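Local coordinates for polymerase subunit PA (Dhori virus, PDB 4CGS), which forms part of the viral RNA polymerase and probably binds RNA, the present chain being its N-terminal domain, the counterpart of the influenza cap-snatching domain, at residues E20-W25 and I36-K41. Sequence-based numbering, arbitrary orientation.
Sequences ETSKEW and IVECIK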
ATOM      1  N   GLU A  20      -5.143  13.858   2.970  1.00 11.20           N
ATOM      2  CA  GLU A  20      -6.168  14.894   2.539  1.00 13.27           C
ATOM      3  C   GLU A  20      -6.086  15.256   1.054  1.00 10.37           C
ATOM      4  O   GLU A  20      -7.011  15.817   0.430  1.00 14.92           O
ATOM      5  CB  GLU A  20      -5.834  16.159   3.245  1.00 16.63           C
ATOM      6  CG  GLU A  20      -6.167  16.114   4.720  1.00 16.61           C
ATOM      7  CD  GLU A  20      -5.862  17.449   5.431  1.00 28.42           C
ATOM      8  OE1 GLU A  20      -5.080  18.254   4.854  1.00 28.04           O
ATOM      9  OE2 GLU A  20      -6.407  17.682   6.539  1.00 29.49           O
ATOM     10  N   THR A  21      -4.989  14.859   0.364  1.00 13.30           N
ATOM     11  CA  THR A  21      -4.848  15.151  -1.092  1.00 12.37           C
ATOM     12  C   THR A  21      -5.593  14.139  -1.951  1.00 11.82           C
ATOM     13  O   THR A  21      -5.678  14.323  -3.162  1.00 13.74           O
ATOM     14  CB  THR A  21      -3.363  15.108  -1.547  1.00 13.78           C
ATOM     15  OG1 THR A  21      -2.771  13.792  -1.394  1.00 15.19           O
ATOM     16  CG2 THR A  21      -2.500  16.220  -0.832  1.00 18.51           C
ATOM     17  N   SER A  22      -6.077  13.049  -1.322  1.00 10.78           N
ATOM     18  CA  SER A  22      -6.790  12.030  -1.979  1.00 10.00           C
ATOM     19  C   SER A  22      -8.347  12.041  -1.896  1.00  9.30           C
ATOM     20  O   SER A  22      -8.958  12.054  -0.868  1.00 12.18           O
ATOM     21  CB  SER A  22      -6.299  10.709  -1.446  1.00 10.00           C
ATOM     22  OG  SER A  22      -7.009   9.705  -2.111  1.00  9.11           O
ATOM     23  N   LYS A  23      -8.981  12.047  -3.079  1.00  8.31           N
ATOM     24  CA  LYS A  23     -10.427  11.936  -3.213  1.00  8.98           C
ATOM     25  C   LYS A  23     -10.920  10.517  -3.105  1.00  8.29           C
ATOM     26  O   LYS A  23     -12.135  10.304  -3.033  1.00  8.49           O
ATOM     27  CB  LYS A  23     -10.864  12.555  -4.513  1.00 11.91           C
ATOM     28  CG  LYS A  23     -10.394  13.979  -4.741  1.00 17.64           C
ATOM     29  CD  LYS A  23     -11.502  14.845  -5.285  1.00 21.63           C
ATOM     30  CE  LYS A  23     -11.145  16.331  -5.232  1.00 24.58           C
ATOM     31  NZ  LYS A  23     -10.329  16.734  -6.425  1.00 30.67           N
ATOM     32  N   GLU A  24     -10.002   9.561  -3.050  1.00  7.22           N
ATOM     33  CA  GLU A  24     -10.455   8.125  -3.062  1.00  7.36           C
ATOM     34  C   GLU A  24     -11.242   7.789  -1.807  1.00  6.91           C
ATOM     35  O   GLU A  24     -12.390   7.370  -1.876  1.00  7.02           O
ATOM     36  CB  GLU A  24      -9.232   7.188  -3.301  1.00  7.56           C
ATOM     37  CG  GLU A  24      -8.821   7.240  -4.753  1.00 12.97           C
ATOM     38  CD  GLU A  24      -9.783   6.454  -5.666  1.00 14.51           C
ATOM     39  OE1 GLU A  24     -10.665   5.701  -5.127  1.00 19.44           O
ATOM     40  OE2 GLU A  24      -9.655   6.504  -6.910  1.00 20.83           O
ATOM     41  N   TRP A  25     -10.649   7.916  -0.616  1.00  6.08           N
ATOM     42  CA  TRP A  25     -11.375   7.608   0.583  1.00  6.20           C
ATOM     43  C   TRP A  25     -12.637   8.464   0.697  1.00  8.10           C
ATOM     44  O   TRP A  25     -13.665   8.048   1.248  1.00  8.52           O
ATOM     45  CB  TRP A  25     -10.542   7.735   1.867  1.00  6.27           C
ATOM     46  CG  TRP A  25      -9.930   9.068   2.128  1.00  5.93           C
ATOM     47  CD1 TRP A  25      -8.690   9.572   1.717  1.00  6.22           C
ATOM     48  CD2 TRP A  25     -10.594  10.167   2.866  1.00  7.03           C
ATOM     49  NE1 TRP A  25      -8.565  10.839   2.211  1.00  6.92           N
ATOM     50  CE2 TRP A  25      -9.667  11.216   2.910  1.00  7.04           C
ATOM     51  CE3 TRP A  25     -11.794  10.301   3.560  1.00  7.38           C
ATOM     52  CZ2 TRP A  25      -9.957  12.432   3.538  1.00  8.88           C
ATOM     53  CZ3 TRP A  25     -12.083  11.507   4.174  1.00  8.44           C
ATOM     54  CH2 TRP A  25     -11.180  12.532   4.194  1.00  8.69           C
ATOM     55  N   ILE A  36      -8.481   5.236   6.679  1.00  6.49           N
ATOM     56  CA  ILE A  36      -7.524   4.444   7.396  1.00  6.70           C
ATOM     57  C   ILE A  36      -6.922   3.390   6.549  1.00  5.71           C
ATOM     58  O   ILE A  36      -5.705   3.231   6.532  1.00  5.94           O
ATOM     59  CB  ILE A  36      -8.157   3.857   8.687  1.00  6.98           C
ATOM     60  CG1 ILE A  36      -8.505   5.021   9.672  1.00  6.96           C
ATOM     61  CG2 ILE A  36      -7.197   2.874   9.359  1.00  8.45           C
ATOM     62  CD1 ILE A  36      -9.373   4.646  10.851  1.00  9.78           C
ATOM     63  N   VAL A  37      -7.729   2.621   5.838  1.00  5.74           N
ATOM     64  CA  VAL A  37      -7.201   1.622   4.904  1.00  5.66           C
ATOM     65  C   VAL A  37      -6.264   2.213   3.851  1.00  5.67           C
ATOM     66  O   VAL A  37      -5.220   1.626   3.556  1.00  5.82           O
ATOM     67  CB  VAL A  37      -8.303   0.751   4.294  1.00  5.90           C
ATOM     68  CG1 VAL A  37      -7.752  -0.159   3.197  1.00  8.75           C
ATOM     69  CG2 VAL A  37      -8.971  -0.077   5.382  1.00  8.60           C
ATOM     70  N   GLU A  38      -6.605   3.393   3.361  1.00  5.73           N
ATOM     71  CA  GLU A  38      -5.750   4.039   2.309  1.00  4.51           C
ATOM     72  C   GLU A  38      -4.425   4.456   2.912  1.00  5.14           C
ATOM     73  O   GLU A  38      -3.370   4.314   2.296  1.00  5.11           O
ATOM     74  CB  GLU A  38      -6.507   5.218   1.687  1.00  5.53           C
ATOM     75  CG  GLU A  38      -5.870   5.737   0.406  1.00  6.57           C
ATOM     76  CD  GLU A  38      -6.684   6.796  -0.285  1.00  7.58           C
ATOM     77  OE1 GLU A  38      -7.890   6.935  -0.033  1.00  6.72           O
ATOM     78  OE2 GLU A  38      -6.057   7.562  -1.064  1.00  8.75           O
ATOM     79  N   CYS A  39      -4.451   4.925   4.141  1.00  5.19           N
ATOM     80  CA  CYS A  39      -3.221   5.241   4.832  1.00  5.50           C
ATOM     81  C   CYS A  39      -2.406   4.016   5.162  1.00  5.30           C
ATOM     82  O   CYS A  39      -1.182   4.039   5.123  1.00  5.42           O
ATOM     83  CB  CYS A  39      -3.451   6.019   6.124  1.00  4.84           C
ATOM     84  SG  CYS A  39      -4.044   7.723   5.926  1.00  6.64           S
ATOM     85  N   ILE A  40      -3.050   2.896   5.467  1.00  4.42           N
ATOM     86  CA  ILE A  40      -2.367   1.610   5.640  1.00  5.75           C
ATOM     87  C   ILE A  40      -1.671   1.241   4.335  1.00  5.54           C
ATOM     88  O   ILE A  40      -0.503   0.830   4.333  1.00  5.39           O
ATOM     89  CB  ILE A  40      -3.338   0.514   6.114  1.00  5.46           C
ATOM     90  CG1 ILE A  40      -3.805   0.778   7.585  1.00  5.05           C
ATOM     91  CG2 ILE A  40      -2.664  -0.881   6.039  1.00  8.68           C
ATOM     92  CD1 ILE A  40      -4.879  -0.176   8.065  1.00  6.20           C
ATOM     93  N   LYS A  41      -2.407   1.337   3.205  1.00  5.12           N
ATOM     94  CA  LYS A  41      -1.834   1.033   1.906  1.00  5.84           C
ATOM     95  C   LYS A  41      -0.605   1.887   1.627  1.00  4.72           C
ATOM     96  O   LYS A  41       0.418   1.379   1.187  1.00  5.18           O
ATOM     97  CB  LYS A  41      -2.878   1.252   0.859  1.00  6.21           C
ATOM     98  CG  LYS A  41      -2.406   1.003  -0.577  1.00  6.77           C
ATOM     99  CD  LYS A  41      -3.535   1.307  -1.531  1.00  9.26           C
ATOM    100  CE  LYS A  41      -3.114   1.323  -2.971  1.00  8.92           C
ATOM    101  NZ  LYS A  41      -4.365   1.418  -3.836  1.00 12.80           N
TER
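The loop 20-25 runs past the flank of helix 31-44 at residues 36-41, and the two backbones come nearest at Trp25 and Glu38, whose CA atoms are 6.9 Å apart. On the helix side, between these segments, Glu38 makes all the contacts. A chi1 of -167° swings its CG away from the backbone N, and the rest of the chain runs on extended, reaching straight out from the helix to set the carboxylate into the bend of the loop. There the two oxygens divide the work. Glu38 OE2 accepts the hydroxyl of Ser22 on its syn lone pair, in a short bond of 2.6 Å from Ser22 OG. Glu38 OE1 faces the Trp25 backbone N at 3.0 Å, but the N-H points well off the oxygen (126°), which makes this a weak bond. Glu38 OE1 also lies at the edge of the indole, 3.3 Å from Trp25 CD1. The ring and carboxylate planes are turned 60° apart. The same oxygen touches Glu24 CB. Ser22 OG has a second task: it accepts from the Glu24 backbone N (3.1 Å), closing an ST turn, so one buried hydroxyl both shapes the loop and ties it to the helix. A second bond to Glu38 OE2, from Trp65 NE1, further fixes the carboxylate, while the Trp25 indole N-H is taken by Ser19 O. In the fold, this contact fastens the connection between helices 13-18 and 31-44 back onto the latter, where Trp25 also packs on Pro31, Ala34 and Arg35; elsewhere on this helix, Ile40 packs against helix 140-157 and Ile36 against helix 162-166.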